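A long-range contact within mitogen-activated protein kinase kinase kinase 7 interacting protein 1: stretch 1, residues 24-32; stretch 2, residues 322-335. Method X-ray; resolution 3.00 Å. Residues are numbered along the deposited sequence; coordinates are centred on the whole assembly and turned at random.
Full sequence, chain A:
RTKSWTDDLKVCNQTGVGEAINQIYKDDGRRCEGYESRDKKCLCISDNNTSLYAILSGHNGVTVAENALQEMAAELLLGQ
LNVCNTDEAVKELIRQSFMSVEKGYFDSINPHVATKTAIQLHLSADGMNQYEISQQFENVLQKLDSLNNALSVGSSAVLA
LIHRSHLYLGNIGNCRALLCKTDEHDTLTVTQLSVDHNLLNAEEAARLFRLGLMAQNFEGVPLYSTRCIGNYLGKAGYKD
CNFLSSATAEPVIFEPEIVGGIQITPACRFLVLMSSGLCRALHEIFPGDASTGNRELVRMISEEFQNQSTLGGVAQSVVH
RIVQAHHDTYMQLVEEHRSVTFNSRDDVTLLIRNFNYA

Stretch 1 24-32: IYKDDGRRC
Stretch 2, residues 322-335: IVQAHHDTYMQLVE

What backbones meet here? Stretch 1 is a β-hairpin: strand 24-25 pairs antiparallel with strand 31-32 through Ile24 N to Cys32 O (3.1 Å) and Cys32 N to Ile24 O (2.9 Å), and Lys26 N to Arg30 O (3.0 Å) closes the turn. Gly29 sits at phi/psi 144/-41, where a CB would jam against the preceding carbonyl. Stretch 2 is helical from Ile322, with phi/psi near -70/-35 through Met331 and i to i+4 bonds such as Met331 N to His327 O (2.8 Å).

How do they register? The CA atoms of Tyr25 and His327 lie 7.8 Å apart, those of Asp27 and Val334 7.8 Å, and those of Gly29 and Met331 8.2 Å, so the chain from Tyr25 to Asp27 advances in the same sense as the helix. Together the stretches bury 526 Å².

What anchors Tyr25? Its side chain (chi1 m, chi2 -31°) points toward the helix, and its OH hydrogen-bonds His326 ND1 at 2.7 Å, with either as possible donor. His327 (t, chi2 -95°) turns its ring edge to the Tyr25 face: centroids are 4.6 Å apart, planes at 77°, and CD1 of Tyr25 is 3.4 Å from CD2 of His327. Tyr25 CB lies over the Tyr330 ring (t, chi2 -100°), 4.1 Å from its centroid, a CH-pi contact.

What covers the flanks? Arg31 (m, t, t, chi4 173°) starts sideways, but its extended chain brings the guanidinium over a face of the His327 ring, with Arg31 NH2 3.4 Å from His327 ND1. Toward the turn, Met331 (m, m, t) reaches Gly29, CE to CA 3.5 Å. Tyr330 OH approaches Asp27 CA at 3.3 Å, and Val334 CG2 (chi1 p) packs 4.0 Å from Asp27 OD2 (chi1 t).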

# COMPACT_ATOMS: atom_id res chain seq x y z
N ILE A 24 3.77 -17.94 -3.37
CA ILE A 24 4.19 -18.27 -4.73
C ILE A 24 3.41 -19.52 -5.15
O ILE A 24 3.50 -20.56 -4.51
CB ILE A 24 5.74 -18.46 -4.85
CG1 ILE A 24 6.42 -17.08 -4.90
CG2 ILE A 24 6.10 -19.26 -6.11
CD1 ILE A 24 7.96 -17.12 -4.90
N TYR A 25 2.62 -19.38 -6.21
CA TYR A 25 1.82 -20.48 -6.74
C TYR A 25 2.68 -21.43 -7.58
O TYR A 25 3.31 -21.01 -8.54
CB TYR A 25 0.66 -19.96 -7.61
CG TYR A 25 -0.33 -19.00 -6.95
CD1 TYR A 25 -0.62 -19.07 -5.59
CD2 TYR A 25 -1.00 -18.05 -7.72
CE1 TYR A 25 -1.55 -18.21 -5.01
CE2 TYR A 25 -1.92 -17.18 -7.15
CZ TYR A 25 -2.19 -17.27 -5.79
OH TYR A 25 -3.10 -16.41 -5.23
N LYS A 26 2.70 -22.71 -7.22
CA LYS A 26 3.37 -23.69 -8.07
C LYS A 26 2.44 -24.19 -9.16
O LYS A 26 1.25 -24.44 -8.91
CB LYS A 26 3.93 -24.89 -7.27
CG LYS A 26 5.31 -24.68 -6.62
CD LYS A 26 6.39 -24.24 -7.62
CE LYS A 26 6.54 -22.71 -7.64
NZ LYS A 26 7.15 -22.19 -8.90
N ASP A 27 2.99 -24.32 -10.37
CA ASP A 27 2.29 -24.91 -11.51
C ASP A 27 1.73 -26.28 -11.11
O ASP A 27 0.59 -26.60 -11.43
CB ASP A 27 3.24 -25.03 -12.71
CG ASP A 27 2.79 -26.08 -13.71
OD1 ASP A 27 3.18 -27.27 -13.56
OD2 ASP A 27 2.06 -25.71 -14.66
N ASP A 28 2.56 -27.05 -10.42
CA ASP A 28 2.18 -28.30 -9.78
C ASP A 28 0.76 -28.24 -9.17
O ASP A 28 -0.10 -29.04 -9.53
CB ASP A 28 3.26 -28.67 -8.74
CG ASP A 28 2.71 -29.39 -7.51
OD1 ASP A 28 1.76 -30.20 -7.64
OD2 ASP A 28 3.26 -29.15 -6.38
N GLY A 29 0.52 -27.28 -8.28
CA GLY A 29 -0.74 -27.17 -7.55
C GLY A 29 -0.47 -26.66 -6.14
O GLY A 29 -1.22 -25.83 -5.61
N ARG A 30 0.61 -27.18 -5.56
CA ARG A 30 1.14 -26.76 -4.27
C ARG A 30 1.42 -25.25 -4.24
O ARG A 30 1.41 -24.59 -5.29
CB ARG A 30 2.43 -27.56 -3.99
CG ARG A 30 2.73 -27.85 -2.53
CD ARG A 30 3.42 -29.19 -2.36
NE ARG A 30 2.46 -30.30 -2.37
CZ ARG A 30 2.20 -31.11 -1.33
NH1 ARG A 30 2.85 -30.95 -0.15
NH2 ARG A 30 1.31 -32.08 -1.46
N ARG A 31 1.64 -24.70 -3.04
CA ARG A 31 1.96 -23.28 -2.90
C ARG A 31 3.15 -23.08 -1.98
O ARG A 31 3.59 -24.01 -1.30
CB ARG A 31 0.76 -22.48 -2.36
CG ARG A 31 -0.48 -22.52 -3.22
CD ARG A 31 -1.59 -21.72 -2.58
NE ARG A 31 -2.92 -22.22 -2.93
CZ ARG A 31 -4.06 -21.79 -2.40
NH1 ARG A 31 -4.05 -20.82 -1.48
NH2 ARG A 31 -5.21 -22.32 -2.79
N CYS A 32 3.67 -21.85 -1.96
CA CYS A 32 4.76 -21.49 -1.05
C CYS A 32 4.46 -20.21 -0.30
O CYS A 32 4.81 -19.11 -0.75
CB CYS A 32 6.09 -21.39 -1.79
SG CYS A 32 6.84 -23.00 -2.13
N ILE A 322 -11.25 -13.74 -1.56
CA ILE A 322 -10.44 -13.19 -2.64
C ILE A 322 -9.23 -14.03 -2.96
O ILE A 322 -9.00 -14.36 -4.12
CB ILE A 322 -9.94 -11.79 -2.29
CG1 ILE A 322 -11.10 -10.82 -2.16
CG2 ILE A 322 -8.98 -11.28 -3.35
CD1 ILE A 322 -10.72 -9.53 -1.44
N VAL A 323 -8.44 -14.38 -1.95
CA VAL A 323 -7.18 -15.09 -2.16
C VAL A 323 -7.35 -16.41 -2.90
O VAL A 323 -6.46 -16.83 -3.66
CB VAL A 323 -6.42 -15.32 -0.84
CG1 VAL A 323 -6.04 -14.00 -0.21
CG2 VAL A 323 -7.25 -16.16 0.13
N GLN A 324 -8.48 -17.07 -2.68
CA GLN A 324 -8.82 -18.28 -3.40
C GLN A 324 -9.60 -17.97 -4.68
O GLN A 324 -9.54 -18.75 -5.63
CB GLN A 324 -9.58 -19.26 -2.52
CG GLN A 324 -8.68 -20.08 -1.63
CD GLN A 324 -9.18 -21.50 -1.44
OE1 GLN A 324 -9.73 -22.10 -2.37
NE2 GLN A 324 -8.99 -22.05 -0.25
N ALA A 325 -10.31 -16.85 -4.71
CA ALA A 325 -10.86 -16.34 -5.96
C ALA A 325 -9.69 -16.04 -6.88
O ALA A 325 -9.79 -16.19 -8.10
CB ALA A 325 -11.69 -15.09 -5.73
N HIS A 326 -8.57 -15.65 -6.28
CA HIS A 326 -7.34 -15.33 -7.00
C HIS A 326 -6.67 -16.60 -7.50
O HIS A 326 -6.28 -16.67 -8.67
CB HIS A 326 -6.39 -14.51 -6.12
CG HIS A 326 -5.24 -13.90 -6.86
ND1 HIS A 326 -3.97 -14.44 -6.85
CD2 HIS A 326 -5.16 -12.78 -7.62
CE1 HIS A 326 -3.17 -13.69 -7.58
NE2 HIS A 326 -3.86 -12.68 -8.06
N HIS A 327 -6.53 -17.59 -6.64
CA HIS A 327 -5.84 -18.82 -7.02
C HIS A 327 -6.72 -19.70 -7.92
O HIS A 327 -6.20 -20.54 -8.65
CB HIS A 327 -5.36 -19.58 -5.78
CG HIS A 327 -4.57 -20.82 -6.10
ND1 HIS A 327 -5.15 -22.07 -6.16
CD2 HIS A 327 -3.26 -20.99 -6.38
CE1 HIS A 327 -4.22 -22.96 -6.45
NE2 HIS A 327 -3.06 -22.33 -6.59
N ASP A 328 -8.03 -19.49 -7.88
CA ASP A 328 -8.94 -20.14 -8.84
C ASP A 328 -8.77 -19.53 -10.22
O ASP A 328 -8.75 -20.25 -11.21
CB ASP A 328 -10.40 -20.02 -8.41
CG ASP A 328 -10.73 -20.87 -7.20
OD1 ASP A 328 -10.00 -21.85 -6.95
OD2 ASP A 328 -11.72 -20.54 -6.51
N THR A 329 -8.65 -18.20 -10.27
CA THR A 329 -8.41 -17.49 -11.52
C THR A 329 -7.09 -17.94 -12.13
O THR A 329 -7.01 -18.15 -13.34
CB THR A 329 -8.43 -15.96 -11.31
OG1 THR A 329 -9.68 -15.57 -10.74
CG2 THR A 329 -8.23 -15.22 -12.62
N TYR A 330 -6.08 -18.12 -11.29
CA TYR A 330 -4.81 -18.70 -11.73
C TYR A 330 -4.98 -20.15 -12.21
O TYR A 330 -4.52 -20.51 -13.28
CB TYR A 330 -3.74 -18.63 -10.63
CG TYR A 330 -2.53 -19.52 -10.86
CD1 TYR A 330 -2.41 -20.75 -10.22
CD2 TYR A 330 -1.50 -19.13 -11.72
CE1 TYR A 330 -1.31 -21.58 -10.43
CE2 TYR A 330 -0.39 -19.95 -11.93
CZ TYR A 330 -0.30 -21.17 -11.29
OH TYR A 330 0.79 -21.98 -11.48
N MET A 331 -5.66 -20.96 -11.40
CA MET A 331 -5.85 -22.37 -11.73
C MET A 331 -6.81 -22.58 -12.91
O MET A 331 -6.70 -23.58 -13.63
CB MET A 331 -6.27 -23.18 -10.50
CG MET A 331 -5.13 -23.51 -9.56
SD MET A 331 -3.89 -24.59 -10.31
CE MET A 331 -2.61 -24.61 -9.06
N GLN A 332 -7.72 -21.64 -13.11
CA GLN A 332 -8.67 -21.71 -14.22
C GLN A 332 -8.08 -21.04 -15.46
O GLN A 332 -8.72 -20.95 -16.51
CB GLN A 332 -10.02 -21.10 -13.84
CG GLN A 332 -11.22 -22.02 -14.11
CD GLN A 332 -12.11 -22.24 -12.88
OE1 GLN A 332 -12.00 -21.54 -11.86
NE2 GLN A 332 -12.99 -23.24 -12.98
N LEU A 333 -6.84 -20.58 -15.30
CA LEU A 333 -6.03 -20.12 -16.42
C LEU A 333 -5.06 -21.22 -16.85
O LEU A 333 -4.78 -21.38 -18.03
CB LEU A 333 -5.28 -18.85 -16.04
CG LEU A 333 -5.25 -17.69 -17.04
CD1 LEU A 333 -6.59 -17.52 -17.76
CD2 LEU A 333 -4.84 -16.40 -16.32
N VAL A 334 -4.56 -21.99 -15.88
CA VAL A 334 -3.72 -23.15 -16.19
C VAL A 334 -4.59 -24.33 -16.66
O VAL A 334 -4.07 -25.29 -17.25
CB VAL A 334 -2.79 -23.54 -14.99
CG1 VAL A 334 -3.51 -24.44 -13.99
CG2 VAL A 334 -1.52 -24.20 -15.50
N GLU A 335 -5.89 -24.26 -16.40
CA GLU A 335 -6.84 -25.26 -16.88
C GLU A 335 -7.10 -25.10 -18.39
O GLU A 335 -7.15 -26.08 -19.13
CB GLU A 335 -8.15 -25.20 -16.07
CG GLU A 335 -9.38 -25.88 -16.71
CD GLU A 335 -9.45 -27.40 -16.54
OE1 GLU A 335 -8.47 -28.02 -16.06
OE2 GLU A 335 -10.49 -27.99 -16.89